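Local coordinates for conserved lipoprotein, putative (Clostridium novyi, PDB 4L1N), which is of unknown function but is probably a membrane-anchored lipoprotein, from a domain family grouped with the beta-propellers, at residues Asp110-Tyr122 with Val133-Gly145. Sequence-based numbering, arbitrary orientation.
Sequences DLDQDQQKNTPKY and VVISRAHGTVSQG
Thr119 and Ser136 form a hydrogen-bonded antiparallel pair, Thr119 N to Ser136 O 2.8 Å and Ser136 N to Thr119 O 3.1 Å, between strands whose directions differ by 133°. Further along, Val134 O accepts Lys121 N (2.7 Å) while Val134 N donates to Tyr122 O, so one residue faces two, consistent with a classic beta bulge at Lys121 and Tyr122. Pro120, lacking an N-H, suits its non-hydrogen-bonded place opposite Ile135; its CB meets Val133 CG1 at 3.9 Å, and Ile96 covers both. The branched Ile135 reaches with CD1 to Leu111 CD1, and with CG2 to Asn118 CB. These strands are the hairpin 118-125/130-137, which ends the large antiparallel sheet. Gln113 ties down the preceding loop: its OE1 takes Asn118 N on an in-plane lone pair, while NE2 donates to Asn118 O. Thr119 OG1 bonds Pro120 O and Gly94 N; its CG2 lies against Ser136 and Ala138. The long Lys121 chain, its CG turned away from the backbone N (chi1 -177°), runs past Ser136 toward Ser143 and Gln144, its NZ donating to a water that bridges to Arg137 O. Lys117 NZ lies over the Arg137 guanidinium, like charges unbonded; Arg137 NH1 weakly bonds Asn118 OD1 (3.4 Å).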
loop_
_atom_site.group_PDB
_atom_site.type_symbol
_atom_site.label_atom_id
_atom_site.label_comp_id
_atom_site.label_asym_id
_atom_site.label_seq_id
_atom_site.Cartn_x
_atom_site.Cartn_y
_atom_site.Cartn_z
ATOM N N ASP A 110 10.245 2.867 2.634
ATOM C CA ASP A 110 9.760 3.681 3.733
ATOM C C ASP A 110 9.182 4.963 3.262
ATOM O O ASP A 110 9.772 5.648 2.438
ATOM C CB ASP A 110 10.884 3.990 4.718
ATOM C CG ASP A 110 11.212 2.866 5.661
ATOM O OD1 ASP A 110 10.597 1.778 5.534
ATOM O OD2 ASP A 110 12.074 3.071 6.541
ATOM N N LEU A 111 8.067 5.337 3.856
ATOM C CA LEU A 111 7.409 6.582 3.553
ATOM C C LEU A 111 8.257 7.749 4.031
ATOM O O LEU A 111 8.574 7.837 5.219
ATOM C CB LEU A 111 6.056 6.555 4.253
ATOM C CG LEU A 111 4.889 7.262 3.598
ATOM C CD1 LEU A 111 4.729 6.880 2.140
ATOM C CD2 LEU A 111 3.647 6.970 4.363
ATOM N N ASP A 112 8.717 8.581 3.079
ATOM C CA ASP A 112 9.489 9.811 3.313
ATOM C C ASP A 112 8.502 10.831 3.857
ATOM O O ASP A 112 7.608 11.269 3.123
ATOM C CB ASP A 112 10.139 10.286 1.996
ATOM C CG ASP A 112 11.112 11.454 2.050
ATOM O OD1 ASP A 112 11.285 12.043 3.143
ATOM O OD2 ASP A 112 11.710 11.775 0.996
ATOM N N GLN A 113 8.585 11.108 5.164
ATOM C CA GLN A 113 7.700 12.025 5.882
ATOM C C GLN A 113 8.380 12.522 7.137
ATOM O O GLN A 113 9.106 11.767 7.785
ATOM C CB GLN A 113 6.343 11.379 6.212
ATOM C CG GLN A 113 6.412 9.959 6.767
ATOM C CD GLN A 113 5.097 9.461 7.296
ATOM O OE1 GLN A 113 4.018 10.045 7.075
ATOM N NE2 GLN A 113 5.166 8.363 8.021
ATOM N N ASP A 114 8.156 13.802 7.463
ATOM C CA ASP A 114 8.786 14.496 8.600
ATOM C C ASP A 114 8.179 14.077 9.936
ATOM O O ASP A 114 8.886 14.025 10.944
ATOM C CB ASP A 114 8.679 16.014 8.418
ATOM C CG ASP A 114 9.036 16.462 7.008
ATOM O OD1 ASP A 114 10.245 16.384 6.644
ATOM O OD2 ASP A 114 8.100 16.836 6.247
ATOM N N GLN A 115 6.881 13.779 9.931
ATOM C CA GLN A 115 6.125 13.306 11.086
ATOM C C GLN A 115 5.614 11.908 10.774
ATOM O O GLN A 115 5.421 11.585 9.605
ATOM C CB GLN A 115 4.967 14.266 11.412
ATOM C CG GLN A 115 5.416 15.645 11.901
ATOM C CD GLN A 115 4.269 16.531 12.342
ATOM O OE1 GLN A 115 3.215 16.629 11.691
ATOM N NE2 GLN A 115 4.473 17.241 13.443
ATOM N N GLN A 116 5.385 11.085 11.805
ATOM C CA GLN A 116 4.893 9.708 11.678
ATOM C C GLN A 116 3.356 9.702 11.563
ATOM O O GLN A 116 2.689 9.081 12.402
ATOM C CB GLN A 116 5.350 8.886 12.907
ATOM C CG GLN A 116 6.868 8.692 13.038
ATOM C CD GLN A 116 7.353 7.460 12.310
ATOM O OE1 GLN A 116 7.858 7.532 11.177
ATOM N NE2 GLN A 116 7.213 6.298 12.950
ATOM N N LYS A 117 2.781 10.386 10.528
ATOM C CA LYS A 117 1.326 10.475 10.422
ATOM C C LYS A 117 0.679 9.485 9.436
ATOM O O LYS A 117 -0.461 9.090 9.682
ATOM C CB LYS A 117 0.856 11.914 10.121
ATOM C CG LYS A 117 1.151 12.480 8.729
ATOM C CD LYS A 117 0.009 13.391 8.229
ATOM C CE LYS A 117 0.124 14.835 8.675
ATOM N NZ LYS A 117 -1.141 15.586 8.448
ATOM N N ASN A 118 1.359 9.116 8.326
ATOM C CA ASN A 118 0.791 8.220 7.306
ATOM C C ASN A 118 1.519 6.903 7.210
ATOM O O ASN A 118 2.671 6.790 7.643
ATOM C CB ASN A 118 0.752 8.888 5.949
ATOM C CG ASN A 118 -0.364 9.881 5.857
ATOM O OD1 ASN A 118 -1.511 9.591 6.193
ATOM N ND2 ASN A 118 -0.051 11.088 5.448
ATOM N N THR A 119 0.845 5.900 6.623
ATOM C CA THR A 119 1.380 4.546 6.532
ATOM C C THR A 119 0.900 3.744 5.313
ATOM O O THR A 119 -0.254 3.911 4.914
ATOM C CB THR A 119 0.913 3.789 7.802
ATOM O OG1 THR A 119 1.500 2.504 7.829
ATOM C CG2 THR A 119 -0.617 3.633 7.893
ATOM N N PRO A 120 1.695 2.784 4.757
ATOM C CA PRO A 120 1.097 1.852 3.789
ATOM C C PRO A 120 0.059 1.029 4.567
ATOM O O PRO A 120 0.373 0.574 5.672
ATOM C CB PRO A 120 2.283 1.000 3.317
ATOM C CG PRO A 120 3.302 1.148 4.313
ATOM C CD PRO A 120 3.086 2.407 5.076
ATOM N N LYS A 121 -1.175 0.900 4.061
ATOM C CA LYS A 121 -2.235 0.165 4.762
ATOM C C LYS A 121 -2.596 -1.146 4.040
ATOM O O LYS A 121 -2.918 -2.131 4.712
ATOM C CB LYS A 121 -3.481 1.056 4.930
ATOM C CG LYS A 121 -4.643 0.449 5.699
ATOM C CD LYS A 121 -4.326 0.068 7.141
ATOM C CE LYS A 121 -5.371 0.562 8.091
ATOM N NZ LYS A 121 -4.765 0.898 9.401
ATOM N N TYR A 122 -2.591 -1.145 2.687
ATOM C CA TYR A 122 -2.895 -2.308 1.837
ATOM C C TYR A 122 -1.983 -2.285 0.626
ATOM O O TYR A 122 -1.784 -1.226 0.025
ATOM C CB TYR A 122 -4.381 -2.370 1.399
ATOM C CG TYR A 122 -4.713 -3.556 0.503
ATOM C CD1 TYR A 122 -4.595 -3.466 -0.883
ATOM C CD2 TYR A 122 -5.137 -4.766 1.041
ATOM C CE1 TYR A 122 -4.849 -4.563 -1.704
ATOM C CE2 TYR A 122 -5.383 -5.874 0.229
ATOM C CZ TYR A 122 -5.242 -5.769 -1.143
ATOM O OH TYR A 122 -5.482 -6.860 -1.956
ATOM N N VAL A 133 -0.465 0.462 -3.749
ATOM C CA VAL A 133 -0.330 0.766 -2.324
ATOM C C VAL A 133 -1.435 1.740 -1.881
ATOM O O VAL A 133 -1.642 2.788 -2.505
ATOM C CB VAL A 133 1.092 1.315 -1.964
ATOM C CG1 VAL A 133 1.250 1.522 -0.458
ATOM C CG2 VAL A 133 2.195 0.411 -2.490
ATOM N N VAL A 134 -2.102 1.402 -0.765
ATOM C CA VAL A 134 -3.073 2.279 -0.123
ATOM C C VAL A 134 -2.335 2.982 1.018
ATOM O O VAL A 134 -1.729 2.316 1.858
ATOM C CB VAL A 134 -4.360 1.567 0.361
ATOM C CG1 VAL A 134 -5.246 2.528 1.148
ATOM C CG2 VAL A 134 -5.128 0.961 -0.807
ATOM N N ILE A 135 -2.352 4.322 1.015
ATOM C CA ILE A 135 -1.727 5.118 2.052
ATOM C C ILE A 135 -2.830 5.782 2.848
ATOM O O ILE A 135 -3.600 6.585 2.309
ATOM C CB ILE A 135 -0.657 6.097 1.501
ATOM C CG1 ILE A 135 0.616 5.291 1.144
ATOM C CG2 ILE A 135 -0.311 7.191 2.530
ATOM C CD1 ILE A 135 1.413 5.817 0.080
ATOM N N SER A 136 -2.913 5.385 4.139
ATOM C CA SER A 136 -3.846 5.843 5.168
ATOM C C SER A 136 -3.105 6.500 6.338
ATOM O O SER A 136 -1.898 6.370 6.417
ATOM C CB SER A 136 -4.660 4.659 5.689
ATOM O OG SER A 136 -3.876 3.747 6.441
ATOM N N ARG A 137 -3.830 7.158 7.268
ATOM C CA ARG A 137 -3.282 7.746 8.484
ATOM C C ARG A 137 -2.802 6.604 9.365
ATOM O O ARG A 137 -3.413 5.530 9.342
ATOM C CB ARG A 137 -4.305 8.644 9.204
ATOM C CG ARG A 137 -4.542 10.019 8.546
ATOM C CD ARG A 137 -3.449 11.030 8.864
ATOM N NE ARG A 137 -3.853 12.421 8.638
ATOM C CZ ARG A 137 -3.789 13.056 7.468
ATOM N NH1 ARG A 137 -3.380 12.417 6.377
ATOM N NH2 ARG A 137 -4.157 14.328 7.375
ATOM N N ALA A 138 -1.648 6.790 10.038
ATOM C CA ALA A 138 -0.991 5.765 10.842
ATOM C C ALA A 138 -1.726 5.487 12.140
ATOM O O ALA A 138 -1.670 4.363 12.648
ATOM C CB ALA A 138 0.437 6.179 11.139
ATOM N N HIS A 139 -2.396 6.508 12.690
ATOM C CA HIS A 139 -3.103 6.381 13.957
ATOM C C HIS A 139 -4.600 6.728 13.810
ATOM O O HIS A 139 -4.978 7.491 12.916
ATOM C CB HIS A 139 -2.408 7.259 15.006
ATOM C CG HIS A 139 -0.942 6.960 15.126
ATOM N ND1 HIS A 139 0.005 7.720 14.456
ATOM C CD2 HIS A 139 -0.312 5.949 15.771
ATOM C CE1 HIS A 139 1.178 7.173 14.745
ATOM N NE2 HIS A 139 1.038 6.099 15.525
ATOM N N GLY A 140 -5.433 6.123 14.653
ATOM C CA GLY A 140 -6.872 6.352 14.628
ATOM C C GLY A 140 -7.690 5.151 14.208
ATOM O O GLY A 140 -7.158 4.215 13.603
ATOM N N THR A 141 -9.004 5.204 14.510
ATOM C CA THR A 141 -10.029 4.165 14.288
ATOM C C THR A 141 -10.851 4.356 12.983
ATOM O O THR A 141 -11.609 3.457 12.568
ATOM C CB THR A 141 -11.005 4.158 15.502
ATOM O OG1 THR A 141 -11.466 5.489 15.796
ATOM C CG2 THR A 141 -10.385 3.538 16.750
ATOM N N VAL A 142 -10.715 5.534 12.364
ATOM C CA VAL A 142 -11.455 5.917 11.170
ATOM C C VAL A 142 -10.614 5.684 9.886
ATOM O O VAL A 142 -11.166 5.375 8.818
ATOM C CB VAL A 142 -11.889 7.388 11.357
ATOM C CG1 VAL A 142 -12.064 8.127 10.020
ATOM C CG2 VAL A 142 -13.146 7.463 12.222
ATOM N N SER A 143 -9.293 5.768 10.033
ATOM C CA SER A 143 -8.231 5.630 9.041
ATOM C C SER A 143 -8.046 4.176 8.491
ATOM O O SER A 143 -6.958 3.608 8.565
ATOM C CB SER A 143 -6.932 6.096 9.683
ATOM O OG SER A 143 -6.675 5.363 10.873
ATOM N N GLN A 144 -9.080 3.613 7.889
ATOM C CA GLN A 144 -9.054 2.251 7.324
ATOM C C GLN A 144 -8.495 2.229 5.899
ATOM O O GLN A 144 -8.022 1.184 5.431
ATOM C CB GLN A 144 -10.460 1.622 7.317
ATOM C CG GLN A 144 -11.173 1.652 8.645
ATOM C CD GLN A 144 -12.515 0.955 8.593
ATOM O OE1 GLN A 144 -12.820 0.153 7.682
ATOM N NE2 GLN A 144 -13.344 1.228 9.604
ATOM N N GLY A 145 -8.599 3.362 5.216
ATOM C CA GLY A 145 -8.115 3.515 3.856
ATOM C C GLY A 145 -7.692 4.918 3.537
ATOM O O GLY A 145 -7.602 5.757 4.429
HETATM O O HOH W 1 -3.504 2.863 10.869
#